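L-Ribose isomerase (Acinetobacter, PDB 4Q0S) isomerises the non-natural aldose L-ribose, its ideal substrate, probably to the ketose L-ribulose and probably at the metal site inside its cupin barrel. Local coordinates at residues 116-122 and 240-246. Residues are numbered along the deposited sequence; the frame is centred on the assembly and turned at random.
Sequences PHHHGRK and MHDNDFV. With CO (cobalt (II) ion), chain B; RB0 (D-ribitol), chain C; NCO (cobalt hexammine(III)), chain E.
Asp242 turns its carboxylate into the loop 119-122 and ties up three successive backbone N-H groups. With CG anti to the backbone N (chi1 -167°), Asp242 OD2 takes Lys122 N at 3.0 Å and Asp242 OD1 takes Arg121 N at 2.9 Å, each on its syn lone pair, while Gly120 N adds a weak bond to OD1. The extended side chain of Arg121 reaches the same acid: Arg121 NH1 makes a salt bridge to Asp242 OD1 at 2.8 Å, arriving from above the carboxylate plane, and Met240 SD lies over one guanidinium face. Arg121 NE turns to a second acid, Glu97.

The tight part faces the metal. His119 ND1 gives a bond to Asp242 O at 2.8 Å, in the ring plane and nearly straight (163°), which fixes the ring's rotation and presents NE2 to the cobalt. The CE of Lys122 covers one face of this imidazole, and its NZ reaches the ribitol through two weak bonds. Beside it, His117 NE2 binds the same ion, its ND1 held by Pro115 O, and His117 CB sits over the Phe245 ring, 3.9 Å from the centroid. Ribitol O4 and O5, Glu124 and His199 complete the cobalt site, the histidine-rich metal centre of a cupin.

The other face of the strand pair is looser and partly exposed. There His118 and Asp244 lie side by side, His118 CE1 3.3 Å from Asp244 OD2, and Asp244 OD1 accepts hydrogen bonds from two ammines of cobalt hexammine; Phe245 O binds the same complex.

The antiparallel hydrogen-bonded pair His118 with Asp244, extended by Val246 N to Pro116 O, joins 244-245, outermost in its sheet within this chain, to 113-118, whose other neighbour is 199-202; helix 248-254 packs against Phe245 and Asn243, and strand 211-217 meets Lys122.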
loop_
_atom_site.group_PDB
_atom_site.type_symbol
_atom_site.label_atom_id
_atom_site.label_comp_id
_atom_site.label_asym_id
_atom_site.label_seq_id
_atom_site.Cartn_x
_atom_site.Cartn_y
_atom_site.Cartn_z
ATOM N N PRO A 116 1.302 30.898 0.283
ATOM C CA PRO A 116 0.415 31.549 1.249
ATOM C C PRO A 116 -0.885 32.014 0.612
ATOM O O PRO A 116 -0.880 32.708 -0.409
ATOM C CB PRO A 116 1.254 32.720 1.743
ATOM C CG PRO A 116 2.625 32.138 1.774
ATOM C CD PRO A 116 2.686 31.388 0.442
ATOM N N HIS A 117 -1.998 31.636 1.225
ATOM C CA HIS A 117 -3.306 32.034 0.734
ATOM C C HIS A 117 -4.343 31.683 1.784
ATOM O O HIS A 117 -4.033 31.024 2.784
ATOM C CB HIS A 117 -3.637 31.304 -0.574
ATOM C CG HIS A 117 -3.825 29.826 -0.407
ATOM N ND1 HIS A 117 -2.781 28.966 -0.145
ATOM C CD2 HIS A 117 -4.946 29.065 -0.417
ATOM C CE1 HIS A 117 -3.251 27.737 0.001
ATOM N NE2 HIS A 117 -4.562 27.771 -0.159
ATOM N N HIS A 118 -5.570 32.142 1.573
ATOM C CA HIS A 118 -6.644 31.814 2.491
ATOM C C HIS A 118 -7.926 31.735 1.692
ATOM O O HIS A 118 -8.000 32.257 0.580
ATOM C CB HIS A 118 -6.765 32.846 3.627
ATOM C CG HIS A 118 -7.459 34.114 3.244
ATOM N ND1 HIS A 118 -6.821 35.150 2.597
ATOM C CD2 HIS A 118 -8.737 34.519 3.432
ATOM C CE1 HIS A 118 -7.675 36.139 2.405
ATOM N NE2 HIS A 118 -8.846 35.781 2.901
ATOM N N HIS A 119 -8.923 31.061 2.249
ATOM C CA HIS A 119 -10.210 30.903 1.585
ATOM C C HIS A 119 -11.310 31.557 2.412
ATOM O O HIS A 119 -11.324 31.441 3.636
ATOM C CB HIS A 119 -10.529 29.418 1.414
ATOM C CG HIS A 119 -9.432 28.642 0.757
ATOM N ND1 HIS A 119 -9.121 28.781 -0.578
ATOM C CD2 HIS A 119 -8.545 27.752 1.260
ATOM C CE1 HIS A 119 -8.089 28.011 -0.870
ATOM N NE2 HIS A 119 -7.720 27.376 0.228
ATOM N N GLY A 120 -12.235 32.238 1.746
ATOM C CA GLY A 120 -13.322 32.864 2.469
ATOM C C GLY A 120 -14.357 31.828 2.863
ATOM O O GLY A 120 -14.979 31.932 3.925
ATOM N N ARG A 121 -14.525 30.806 2.022
ATOM C CA ARG A 121 -15.523 29.768 2.277
ATOM C C ARG A 121 -15.001 28.352 2.552
ATOM O O ARG A 121 -15.599 27.607 3.335
ATOM C CB ARG A 121 -16.496 29.719 1.095
ATOM C CG ARG A 121 -16.894 31.095 0.579
ATOM C CD ARG A 121 -17.758 30.997 -0.661
ATOM N NE ARG A 121 -18.028 32.303 -1.258
ATOM C CZ ARG A 121 -17.092 33.110 -1.752
ATOM N NH1 ARG A 121 -15.814 32.753 -1.722
ATOM N NH2 ARG A 121 -17.435 34.273 -2.290
ATOM N N LYS A 122 -13.894 27.971 1.923
ATOM C CA LYS A 122 -13.378 26.617 2.100
ATOM C C LYS A 122 -12.543 26.288 3.334
ATOM O O LYS A 122 -11.522 26.921 3.611
ATOM C CB LYS A 122 -12.584 26.183 0.863
ATOM C CG LYS A 122 -12.060 24.741 0.958
ATOM C CD LYS A 122 -11.379 24.293 -0.325
ATOM C CE LYS A 122 -10.093 25.067 -0.575
ATOM N NZ LYS A 122 -9.491 24.702 -1.886
ATOM N N MET A 240 -17.733 32.578 -9.220
ATOM C CA MET A 240 -17.287 32.779 -7.847
ATOM C C MET A 240 -15.862 32.274 -7.620
ATOM O O MET A 240 -15.526 31.148 -7.994
ATOM C CB MET A 240 -18.242 32.061 -6.897
ATOM C CG MET A 240 -17.950 32.262 -5.427
ATOM S SD MET A 240 -19.066 31.266 -4.425
ATOM C CE MET A 240 -20.610 32.158 -4.639
ATOM N N HIS A 241 -15.026 33.114 -7.018
ATOM C CA HIS A 241 -13.648 32.735 -6.725
ATOM C C HIS A 241 -13.486 32.645 -5.211
ATOM O O HIS A 241 -14.059 33.449 -4.468
ATOM C CB HIS A 241 -12.662 33.758 -7.294
ATOM C CG HIS A 241 -11.232 33.310 -7.238
ATOM N ND1 HIS A 241 -10.802 32.122 -7.793
ATOM C CD2 HIS A 241 -10.131 33.894 -6.705
ATOM C CE1 HIS A 241 -9.500 31.995 -7.606
ATOM N NE2 HIS A 241 -9.069 33.056 -6.948
ATOM N N ASP A 242 -12.708 31.667 -4.758
ATOM C CA ASP A 242 -12.503 31.465 -3.331
ATOM C C ASP A 242 -11.035 31.268 -2.967
ATOM O O ASP A 242 -10.716 30.647 -1.955
ATOM C CB ASP A 242 -13.333 30.264 -2.868
ATOM C CG ASP A 242 -13.425 30.162 -1.361
ATOM O OD1 ASP A 242 -13.761 31.178 -0.714
ATOM O OD2 ASP A 242 -13.171 29.064 -0.824
ATOM N N ASN A 243 -10.141 31.784 -3.804
ATOM C CA ASN A 243 -8.711 31.690 -3.540
ATOM C C ASN A 243 -8.163 33.099 -3.410
ATOM O O ASN A 243 -8.370 33.937 -4.286
ATOM C CB ASN A 243 -7.968 30.976 -4.673
ATOM C CG ASN A 243 -8.269 29.492 -4.730
ATOM O OD1 ASN A 243 -8.636 28.881 -3.727
ATOM N ND2 ASN A 243 -8.095 28.899 -5.908
ATOM N N ASP A 244 -7.468 33.359 -2.311
ATOM C CA ASP A 244 -6.889 34.671 -2.078
ATOM C C ASP A 244 -5.428 34.479 -1.703
ATOM O O ASP A 244 -5.102 34.275 -0.534
ATOM C CB ASP A 244 -7.628 35.379 -0.939
ATOM C CG ASP A 244 -7.352 36.874 -0.896
ATOM O OD1 ASP A 244 -6.219 37.295 -1.224
ATOM O OD2 ASP A 244 -8.276 37.631 -0.521
ATOM N N PHE A 245 -4.552 34.525 -2.700
ATOM C CA PHE A 245 -3.124 34.357 -2.464
ATOM C C PHE A 245 -2.519 35.668 -1.982
ATOM O O PHE A 245 -2.890 36.741 -2.462
ATOM C CB PHE A 245 -2.437 33.891 -3.751
ATOM C CG PHE A 245 -2.815 32.496 -4.157
ATOM C CD1 PHE A 245 -2.084 31.403 -3.701
ATOM C CD2 PHE A 245 -3.944 32.267 -4.936
ATOM C CE1 PHE A 245 -2.474 30.100 -4.012
ATOM C CE2 PHE A 245 -4.347 30.966 -5.254
ATOM C CZ PHE A 245 -3.610 29.882 -4.790
ATOM N N VAL A 246 -1.601 35.577 -1.023
ATOM C CA VAL A 246 -0.945 36.760 -0.481
ATOM C C VAL A 246 -0.145 37.466 -1.575
ATOM O O VAL A 246 -0.141 38.696 -1.661
ATOM C CB VAL A 246 -0.001 36.392 0.682
ATOM C CG1 VAL A 246 0.682 37.639 1.215
ATOM C CG2 VAL A 246 -0.784 35.707 1.787
HETATM CO CO CO B . -5.989 26.188 0.729
HETATM C C1 RB0 C . -4.293 25.233 -3.605
HETATM O O1 RB0 C . -4.126 25.871 -4.859
HETATM C C2 RB0 C . -5.573 24.411 -3.621
HETATM O O2 RB0 C . -6.706 25.274 -3.580
HETATM C C3 RB0 C . -5.594 23.419 -2.439
HETATM O O3 RB0 C . -6.674 22.510 -2.594
HETATM C C4 RB0 C . -5.692 24.107 -1.073
HETATM O O4 RB0 C . -6.215 25.418 -1.226
HETATM C C5 RB0 C . -4.317 24.168 -0.414
HETATM O O5 RB0 C . -4.435 24.654 0.923
HETATM CO CO NCO E . -4.359 40.215 -2.823
HETATM N N1 NCO E . -5.938 40.818 -2.193
HETATM N N2 NCO E . -4.617 41.136 -4.350
HETATM N N3 NCO E . -4.099 39.291 -1.287
HETATM N N4 NCO E . -5.202 38.786 -3.546
HETATM N N5 NCO E . -3.520 41.639 -2.100
HETATM N N6 NCO E . -2.779 39.614 -3.461
#